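Putative cell adhesion protein (Bacteroides fragilis, PDB 4H40) is of unconfirmed function but probably serves as a fimbrillin-like pilus subunit taking part in cell adhesion. Local coordinates at residues I48-V60 with S73-S87. Sequence-based numbering, arbitrary orientation.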
# COMPACT_ATOMS: atom_id res chain seq x y z
N ILE B 48 9.65 -5.86 -27.77
CA ILE B 48 10.73 -6.81 -27.60
C ILE B 48 12.04 -6.03 -27.55
O ILE B 48 12.31 -5.21 -28.43
CB ILE B 48 10.71 -7.86 -28.75
CG1 ILE B 48 9.45 -8.72 -28.63
CG2 ILE B 48 11.96 -8.75 -28.73
CD1 ILE B 48 8.89 -9.11 -29.87
N PHE B 49 12.85 -6.30 -26.52
CA PHE B 49 14.16 -5.70 -26.35
C PHE B 49 15.21 -6.64 -26.89
O PHE B 49 14.94 -7.83 -27.03
CB PHE B 49 14.44 -5.41 -24.87
CG PHE B 49 13.72 -4.23 -24.27
CD1 PHE B 49 12.77 -3.52 -25.00
CD2 PHE B 49 13.96 -3.85 -22.95
CE1 PHE B 49 12.06 -2.47 -24.42
CE2 PHE B 49 13.27 -2.77 -22.38
CZ PHE B 49 12.32 -2.08 -23.12
N LEU B 50 16.41 -6.12 -27.20
CA LEU B 50 17.52 -6.96 -27.66
C LEU B 50 18.08 -7.65 -26.46
O LEU B 50 18.09 -7.04 -25.39
CB LEU B 50 18.63 -6.14 -28.33
CG LEU B 50 18.33 -5.26 -29.52
CD1 LEU B 50 19.57 -4.48 -29.89
CD2 LEU B 50 17.89 -6.08 -30.72
N LEU B 51 18.57 -8.90 -26.62
CA LEU B 51 19.22 -9.62 -25.52
C LEU B 51 20.39 -8.77 -25.06
O LEU B 51 21.07 -8.18 -25.90
CB LEU B 51 19.66 -11.02 -25.97
CG LEU B 51 18.56 -11.96 -26.49
CD1 LEU B 51 19.14 -13.24 -27.07
CD2 LEU B 51 17.55 -12.28 -25.39
N GLU B 52 20.58 -8.62 -23.76
CA GLU B 52 21.64 -7.74 -23.24
C GLU B 52 23.05 -8.25 -23.61
O GLU B 52 23.33 -9.44 -23.58
CB GLU B 52 21.51 -7.54 -21.71
CG GLU B 52 20.21 -6.87 -21.26
CD GLU B 52 19.85 -5.53 -21.88
OE1 GLU B 52 20.77 -4.69 -22.06
OE2 GLU B 52 18.65 -5.31 -22.18
N ASP B 53 23.89 -7.32 -24.06
CA ASP B 53 25.27 -7.60 -24.45
C ASP B 53 26.02 -8.26 -23.28
O ASP B 53 25.93 -7.77 -22.15
CB ASP B 53 25.94 -6.28 -24.87
CG ASP B 53 27.26 -6.43 -25.58
OD1 ASP B 53 28.28 -6.61 -24.88
OD2 ASP B 53 27.29 -6.30 -26.82
N GLY B 54 26.68 -9.38 -23.56
CA GLY B 54 27.46 -10.13 -22.57
C GLY B 54 26.70 -11.23 -21.87
O GLY B 54 27.30 -12.03 -21.14
N SER B 55 25.37 -11.28 -22.06
CA SER B 55 24.53 -12.33 -21.49
C SER B 55 24.73 -13.63 -22.27
O SER B 55 25.28 -13.60 -23.37
CB SER B 55 23.06 -11.92 -21.49
OG SER B 55 22.49 -11.90 -22.78
N THR B 56 24.35 -14.75 -21.67
CA THR B 56 24.50 -16.05 -22.32
C THR B 56 23.15 -16.69 -22.50
O THR B 56 22.23 -16.42 -21.72
CB THR B 56 25.44 -17.00 -21.55
OG1 THR B 56 24.91 -17.26 -20.24
CG2 THR B 56 26.87 -16.48 -21.46
N ILE B 57 23.02 -17.51 -23.55
CA ILE B 57 21.80 -18.28 -23.81
C ILE B 57 22.20 -19.73 -23.96
O ILE B 57 23.27 -20.01 -24.50
CB ILE B 57 20.92 -17.78 -25.01
CG1 ILE B 57 21.54 -18.03 -26.37
CG2 ILE B 57 20.47 -16.33 -24.88
CD1 ILE B 57 20.78 -19.02 -27.14
N ARG B 58 21.38 -20.65 -23.46
CA ARG B 58 21.54 -22.09 -23.64
C ARG B 58 20.48 -22.61 -24.61
O ARG B 58 19.29 -22.40 -24.41
CB ARG B 58 21.45 -22.89 -22.33
CG ARG B 58 21.34 -24.42 -22.57
CD ARG B 58 21.49 -25.27 -21.33
NE ARG B 58 22.72 -24.97 -20.61
CZ ARG B 58 23.90 -25.54 -20.82
NH1 ARG B 58 24.02 -26.49 -21.74
NH2 ARG B 58 24.96 -25.18 -20.11
N LEU B 59 20.92 -23.32 -25.63
CA LEU B 59 20.04 -23.94 -26.58
C LEU B 59 19.87 -25.39 -26.14
O LEU B 59 20.87 -26.10 -26.06
CB LEU B 59 20.66 -23.80 -27.98
CG LEU B 59 19.81 -24.07 -29.21
CD1 LEU B 59 18.76 -23.00 -29.40
CD2 LEU B 59 20.67 -24.07 -30.43
N VAL B 60 18.64 -25.78 -25.70
CA VAL B 60 18.26 -27.12 -25.22
C VAL B 60 17.55 -27.82 -26.38
O VAL B 60 16.52 -27.32 -26.86
CB VAL B 60 17.36 -27.09 -23.93
CG1 VAL B 60 17.12 -28.50 -23.38
CG2 VAL B 60 17.92 -26.17 -22.85
N SER B 73 23.30 -29.96 -26.75
CA SER B 73 23.20 -28.86 -25.80
C SER B 73 24.35 -27.87 -26.08
O SER B 73 25.51 -28.29 -26.15
CB SER B 73 23.23 -29.38 -24.36
OG SER B 73 22.58 -28.47 -23.49
N LYS B 74 24.01 -26.58 -26.33
CA LYS B 74 25.00 -25.55 -26.69
C LYS B 74 24.72 -24.23 -26.00
O LYS B 74 23.57 -23.83 -25.87
CB LYS B 74 25.03 -25.34 -28.23
CG LYS B 74 26.25 -24.58 -28.76
CD LYS B 74 27.42 -25.48 -29.13
CE LYS B 74 28.59 -25.29 -28.21
NZ LYS B 74 29.73 -26.15 -28.59
N ALA B 75 25.80 -23.52 -25.61
CA ALA B 75 25.77 -22.22 -24.96
C ALA B 75 26.32 -21.15 -25.90
O ALA B 75 27.25 -21.41 -26.66
CB ALA B 75 26.58 -22.26 -23.68
N TYR B 76 25.73 -19.94 -25.86
CA TYR B 76 26.16 -18.83 -26.73
C TYR B 76 26.37 -17.54 -25.96
O TYR B 76 25.71 -17.33 -24.95
CB TYR B 76 25.12 -18.59 -27.84
CG TYR B 76 25.04 -19.71 -28.84
CD1 TYR B 76 24.19 -20.80 -28.61
CD2 TYR B 76 25.78 -19.69 -30.01
CE1 TYR B 76 24.11 -21.85 -29.53
CE2 TYR B 76 25.71 -20.74 -30.93
CZ TYR B 76 24.86 -21.82 -30.69
OH TYR B 76 24.73 -22.84 -31.59
N LEU B 77 27.30 -16.69 -26.44
CA LEU B 77 27.57 -15.38 -25.85
C LEU B 77 26.94 -14.32 -26.75
O LEU B 77 27.05 -14.39 -27.98
CB LEU B 77 29.07 -15.13 -25.64
CG LEU B 77 29.45 -13.79 -25.00
CD1 LEU B 77 29.10 -13.74 -23.52
CD2 LEU B 77 30.91 -13.51 -25.17
N VAL B 78 26.22 -13.38 -26.14
CA VAL B 78 25.53 -12.31 -26.86
C VAL B 78 26.45 -11.10 -26.98
O VAL B 78 27.07 -10.68 -26.00
CB VAL B 78 24.18 -11.93 -26.17
CG1 VAL B 78 23.46 -10.78 -26.89
CG2 VAL B 78 23.25 -13.13 -26.02
N ARG B 79 26.54 -10.55 -28.20
CA ARG B 79 27.26 -9.33 -28.52
C ARG B 79 26.42 -8.56 -29.52
O ARG B 79 26.17 -9.03 -30.63
CB ARG B 79 28.70 -9.56 -29.04
CG ARG B 79 29.72 -10.09 -28.03
CD ARG B 79 30.00 -9.19 -26.83
NE ARG B 79 30.73 -9.94 -25.81
CZ ARG B 79 30.88 -9.55 -24.54
NH1 ARG B 79 30.35 -8.41 -24.13
NH2 ARG B 79 31.56 -10.30 -23.69
N ASN B 80 25.93 -7.38 -29.09
CA ASN B 80 25.11 -6.48 -29.90
C ASN B 80 26.01 -5.75 -30.91
O ASN B 80 26.11 -4.52 -30.92
CB ASN B 80 24.32 -5.52 -29.00
CG ASN B 80 23.18 -6.16 -28.25
OD1 ASN B 80 22.85 -7.35 -28.42
ND2 ASN B 80 22.53 -5.39 -27.41
N ALA B 81 26.65 -6.56 -31.78
CA ALA B 81 27.61 -6.14 -32.78
C ALA B 81 27.05 -6.20 -34.21
O ALA B 81 27.76 -5.82 -35.13
CB ALA B 81 28.86 -6.99 -32.66
N GLY B 82 25.79 -6.62 -34.38
CA GLY B 82 25.13 -6.71 -35.69
C GLY B 82 24.79 -5.38 -36.35
O GLY B 82 25.07 -4.31 -35.78
N THR B 83 24.19 -5.43 -37.57
CA THR B 83 23.78 -4.25 -38.35
C THR B 83 22.74 -3.43 -37.55
O THR B 83 21.70 -3.99 -37.16
CB THR B 83 23.24 -4.68 -39.70
N SER B 84 23.06 -2.14 -37.26
CA SER B 84 22.28 -1.16 -36.46
C SER B 84 22.15 -1.62 -34.98
O SER B 84 21.08 -1.53 -34.38
CB SER B 84 20.90 -0.88 -37.08
OG SER B 84 20.08 -0.06 -36.26
N GLY B 85 23.27 -2.07 -34.42
CA GLY B 85 23.35 -2.52 -33.04
C GLY B 85 22.66 -3.83 -32.71
O GLY B 85 22.50 -4.14 -31.53
N SER B 86 22.25 -4.63 -33.75
CA SER B 86 21.61 -5.96 -33.65
C SER B 86 22.44 -6.98 -32.85
O SER B 86 23.66 -6.86 -32.76
CB SER B 86 21.35 -6.53 -35.04
OG SER B 86 20.27 -5.87 -35.66
N SER B 87 21.77 -8.00 -32.28
CA SER B 87 22.44 -9.05 -31.52
C SER B 87 23.07 -10.13 -32.43
O SER B 87 22.49 -10.49 -33.47
CB SER B 87 21.46 -9.70 -30.55
OG SER B 87 20.94 -8.76 -29.63
O HOH W 1 18.17 -9.90 -29.31
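D53 grips the end of strand 74-79 with both carboxylate oxygens. D53 OD1 takes R79 NH1 at 2.8 Å, a salt bridge on its syn side, the carboxylate and guanidinium planes 55° apart; D53 OD2 accepts N80 N at 2.9 Å on the anti side. Both donors lie well out of the carboxylate plane. With CG anti to the backbone N (chi1 -168°), the carboxylate is carried over to R79 and N80. One face of the R79 guanidinium rests on G54 CA.

Next along the chain, the type II turn E52-S55 is tied to V78: G54 N donates to V78 O (2.8 Å) and V78 N to S55 O (2.9 Å). S55 OG turns back onto E52 O (2.7 Å), which also accepts S55 N; S55 OG also touches V78 CG2.

From T56 the pairing is regular antiparallel, strand directions 153° apart: non-hydrogen-bonded T56-L77 and R58-A75 interleave with hydrogen-bonded I57-Y76 and L59-K74. I57 CD1 and L59 CD2 meet the Y76 ring obliquely. R58 NH1 reaches S73 OG (3.0 Å) near the guanidinium plane, its NE and NH2 held by the carbonyls of K124 and A123.

Backbone bonds R58-L120 and V60-R118 place strand 113-121 beside 56-62; A75-C92 and L77-Y90 place 88-94 beside 74-79. I57 and L59 pack on I119.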